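Local coordinates for protein N-(5'-phosphoribosyl)anthranilate isomerase (Jonesia denitrificans, PDB 4WUI) that probably catalyses the isomerisation of N-(5-phosphoribosyl)anthranilate to 1-(2-carboxyphenylamino)-1-deoxyribulose 5-phosphate, the third step of tryptophan biosynthesis from chorismate, at residues D161-A166 with A194-A199; S112-L115 with A119-E122. All blocks are in the same frame, centred on the assembly; numbering follows the deposited sequence.

Interaction 1: residues D161-A166 with A194-A199; sequences DNVADA and AAFVQA
Val163 sets its CG1 methyl over one face of the Phe196 ring and reaches past it to Ala199. The contact joins two helices on the outside of a closed, eight-stranded parallel barrel, the (beta-alpha)8 or TIM-barrel fold: helix 163-170, which precedes strand 174-177, and helix 190-204, which follows that strand. The two methyls of Val163 divide the work. CG2 meets the rim of the ring, 3.6 Å from Phe196 CZ, and CB stands at the same rim, 3.7 Å from Phe196 CE1. CG1, the methyl over the face, has Ala199 CB as its nearest neighbour across the contact at 3.6 Å. This division follows from chi1 of 66°, which sets CG1 between the backbone N and the carbonyl carbon of Val163, leaving CG2 anti to the N.

Phe196 reaches across because its CG is anti to its own backbone N (chi1 -175°), carrying the ring out from the helix; the two side chains cross at about a right angle. The same ring touches Val175 and Val177 of strand 174-177 and Val181 in the loop beyond, so it is shared between the helix pair and the barrel wall. The interface is van der Waals packing, mostly apolar, with no hydrogen bond across it; 194 Å² is buried, both sides summed. With alanine on both sides, the CA atoms of Ala164 and Ala199 come within 5.5 Å, and Ala164 CB lies 3.8 Å from Ala199 O.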
# COMPACT_ATOMS: atom_id res chain seq x y z
N ASP A 161 4.90 -2.13 16.21
CA ASP A 161 5.19 -3.20 17.14
C ASP A 161 5.50 -4.54 16.49
O ASP A 161 6.21 -5.34 17.11
CB ASP A 161 4.02 -3.39 18.10
CG ASP A 161 3.91 -2.30 19.13
OD1 ASP A 161 4.93 -1.71 19.51
OD2 ASP A 161 2.78 -2.03 19.62
N ASN A 162 4.99 -4.81 15.29
CA ASN A 162 5.22 -6.10 14.65
C ASN A 162 6.06 -6.06 13.38
O ASN A 162 6.41 -7.11 12.85
CB ASN A 162 3.92 -6.88 14.40
CG ASN A 162 3.01 -6.21 13.41
OD1 ASN A 162 3.45 -5.41 12.62
ND2 ASN A 162 1.71 -6.55 13.47
N VAL A 163 6.41 -4.87 12.88
CA VAL A 163 6.96 -4.83 11.54
C VAL A 163 8.38 -5.38 11.49
O VAL A 163 8.75 -6.00 10.49
CB VAL A 163 6.87 -3.43 10.91
CG1 VAL A 163 7.74 -2.41 11.63
CG2 VAL A 163 7.20 -3.50 9.43
N ALA A 164 9.20 -5.16 12.53
CA ALA A 164 10.55 -5.72 12.49
C ALA A 164 10.49 -7.26 12.40
O ALA A 164 11.22 -7.88 11.64
CB ALA A 164 11.39 -5.27 13.68
N ASP A 165 9.63 -7.85 13.21
CA ASP A 165 9.41 -9.30 13.22
C ASP A 165 8.95 -9.75 11.83
O ASP A 165 9.53 -10.67 11.24
CB ASP A 165 8.37 -9.58 14.31
CG ASP A 165 8.16 -11.07 14.61
OD1 ASP A 165 8.87 -11.95 14.09
OD2 ASP A 165 7.24 -11.32 15.44
N ALA A 166 7.92 -9.08 11.29
CA ALA A 166 7.39 -9.44 9.99
C ALA A 166 8.46 -9.39 8.90
O ALA A 166 8.60 -10.30 8.08
CB ALA A 166 6.22 -8.53 9.59
N ALA A 194 6.84 7.67 11.92
CA ALA A 194 8.26 7.70 12.18
C ALA A 194 8.73 6.39 12.83
O ALA A 194 9.76 5.81 12.46
CB ALA A 194 8.63 8.89 13.05
N ALA A 195 7.97 5.92 13.80
CA ALA A 195 8.32 4.69 14.53
C ALA A 195 8.29 3.48 13.59
O ALA A 195 9.15 2.59 13.67
CB ALA A 195 7.37 4.48 15.69
N PHE A 196 7.28 3.41 12.73
CA PHE A 196 7.16 2.32 11.79
C PHE A 196 8.38 2.23 10.89
O PHE A 196 8.95 1.16 10.69
CB PHE A 196 5.90 2.51 10.94
CG PHE A 196 5.62 1.37 10.01
CD1 PHE A 196 4.91 0.27 10.45
CD2 PHE A 196 6.13 1.35 8.72
CE1 PHE A 196 4.66 -0.79 9.62
CE2 PHE A 196 5.87 0.26 7.88
CZ PHE A 196 5.14 -0.80 8.34
N VAL A 197 8.77 3.37 10.32
CA VAL A 197 9.89 3.39 9.42
C VAL A 197 11.19 3.03 10.16
O VAL A 197 12.03 2.29 9.64
CB VAL A 197 9.96 4.72 8.68
CG1 VAL A 197 11.22 4.81 7.86
CG2 VAL A 197 8.72 4.91 7.80
N GLN A 198 11.36 3.56 11.38
CA GLN A 198 12.54 3.22 12.16
C GLN A 198 12.62 1.72 12.40
O GLN A 198 13.66 1.10 12.23
CB GLN A 198 12.53 3.96 13.48
CG GLN A 198 13.73 3.63 14.35
CD GLN A 198 13.73 4.45 15.61
OE1 GLN A 198 13.70 5.67 15.56
NE2 GLN A 198 13.79 3.78 16.75
N ALA A 199 11.53 1.12 12.82
CA ALA A 199 11.49 -0.31 13.09
C ALA A 199 11.79 -1.11 11.82
O ALA A 199 12.55 -2.10 11.85
CB ALA A 199 10.14 -0.71 13.67

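Interaction 2: residues S112-L115 with A119-E122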
# COMPACT_ATOMS: atom_id res chain seq x y z
N SER A 112 -7.49 -16.98 -2.02
CA SER A 112 -6.73 -17.92 -2.87
C SER A 112 -6.25 -17.27 -4.19
O SER A 112 -6.56 -17.74 -5.29
CB SER A 112 -7.58 -19.16 -3.14
OG SER A 112 -6.82 -20.21 -3.71
N PRO A 113 -5.50 -16.18 -4.08
CA PRO A 113 -5.17 -15.42 -5.29
C PRO A 113 -4.09 -16.05 -6.14
O PRO A 113 -3.33 -16.90 -5.70
CB PRO A 113 -4.66 -14.10 -4.73
CG PRO A 113 -4.06 -14.48 -3.41
CD PRO A 113 -4.95 -15.57 -2.87
N ASN A 114 -4.00 -15.56 -7.37
CA ASN A 114 -2.87 -15.85 -8.22
C ASN A 114 -1.68 -15.06 -7.66
O ASN A 114 -1.73 -13.84 -7.63
CB ASN A 114 -3.19 -15.43 -9.66
CG ASN A 114 -2.09 -15.82 -10.65
OD1 ASN A 114 -0.92 -15.91 -10.28
ND2 ASN A 114 -2.45 -15.99 -11.91
N LEU A 115 -0.63 -15.76 -7.25
CA LEU A 115 0.52 -15.15 -6.59
C LEU A 115 1.68 -14.86 -7.53
O LEU A 115 2.78 -14.49 -7.07
CB LEU A 115 1.00 -16.08 -5.47
CG LEU A 115 -0.03 -16.42 -4.39
CD1 LEU A 115 0.42 -17.58 -3.47
CD2 LEU A 115 -0.26 -15.18 -3.59
N ALA A 119 0.96 -11.47 -13.77
CA ALA A 119 0.06 -12.37 -14.46
C ALA A 119 -1.00 -11.66 -15.27
O ALA A 119 -1.42 -12.19 -16.29
CB ALA A 119 -0.59 -13.29 -13.47
N TYR A 120 -1.46 -10.50 -14.81
CA TYR A 120 -2.51 -9.74 -15.49
C TYR A 120 -2.04 -8.34 -15.88
O TYR A 120 -2.87 -7.45 -16.06
CB TYR A 120 -3.80 -9.71 -14.64
CG TYR A 120 -4.19 -11.10 -14.25
CD1 TYR A 120 -4.55 -12.04 -15.22
CD2 TYR A 120 -4.14 -11.53 -12.94
CE1 TYR A 120 -4.84 -13.35 -14.88
CE2 TYR A 120 -4.45 -12.84 -12.61
CZ TYR A 120 -4.78 -13.74 -13.58
OH TYR A 120 -5.06 -15.05 -13.23
N GLY A 121 -0.73 -8.16 -16.04
CA GLY A 121 -0.15 -6.90 -16.47
C GLY A 121 0.29 -5.96 -15.36
O GLY A 121 0.88 -4.92 -15.63
N GLU A 122 0.02 -6.31 -14.11
CA GLU A 122 0.40 -5.43 -13.01
C GLU A 122 1.92 -5.38 -12.84
O GLU A 122 2.65 -6.33 -13.10
CB GLU A 122 -0.26 -5.88 -11.73
CG GLU A 122 0.27 -7.13 -11.12
CD GLU A 122 -0.26 -8.44 -11.70
OE1 GLU A 122 -1.00 -8.48 -12.71
OE2 GLU A 122 0.10 -9.49 -11.11
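Asn114 presents its amide to the hydroxyl end of Tyr120, with the amide and ring planes 86° apart. Asn114 ND2 donates a hydrogen bond to Tyr120 OH over 3.1 Å, with an N-H...O angle of 155°, and the oxygen lies close to the amide plane. Having CG anti to the backbone N (chi1 -174°) brings the amide within bonding distance of the tyrosine hydroxyl. Asn114 OD1 accepts from the backbone N of Thr116; both ends of the amide are engaged, which is consistent with this choice of O and N and would hinder a flip. Ala119 fills the angle between the two groups: its CB is 3.6 Å from Asn114 ND2 and also sits 3.9 Å above one face of the Tyr120 ring, toward the rim. All this lies in the loop that links strands 103-108 and 124-128 of the TIM barrel, where Tyr120 also touches Val93 of helix 90-99. With an alanine here instead of Asn114, Tyr120 OH would probably lose this donor and the N-H of Thr116 its side-chain acceptor. At the backbone of the same tyrosine, Glu122 OE1 accepts from Tyr120 N at 2.9 Å on its syn side. Arg105 joins the two segments, NH2 in a salt bridge with Glu122 OE2 and NH1 hydrogen-bonded to Asn114 O.

In the fold
Both interactions belong to the same (beta-alpha)8 barrel but occupy separate sectors of it, with centres 28 Å apart and nearest atoms about 15 Å apart, so they do not touch. Along the chain interaction 2 comes first, ending at residue 122, and interaction 1 begins only at 161. Interaction 2 lies within one connection, between the fifth and sixth strands, 103-108 and 124-128. Interaction 1 instead pairs helices 163-170 and 190-204, which flank the eighth strand, 174-177, in sequence. Their centres lie 16 and 15 Å from the chain centre, placing both outside the barrel's middle: one ties a surface loop together, the other packs neighbouring helices.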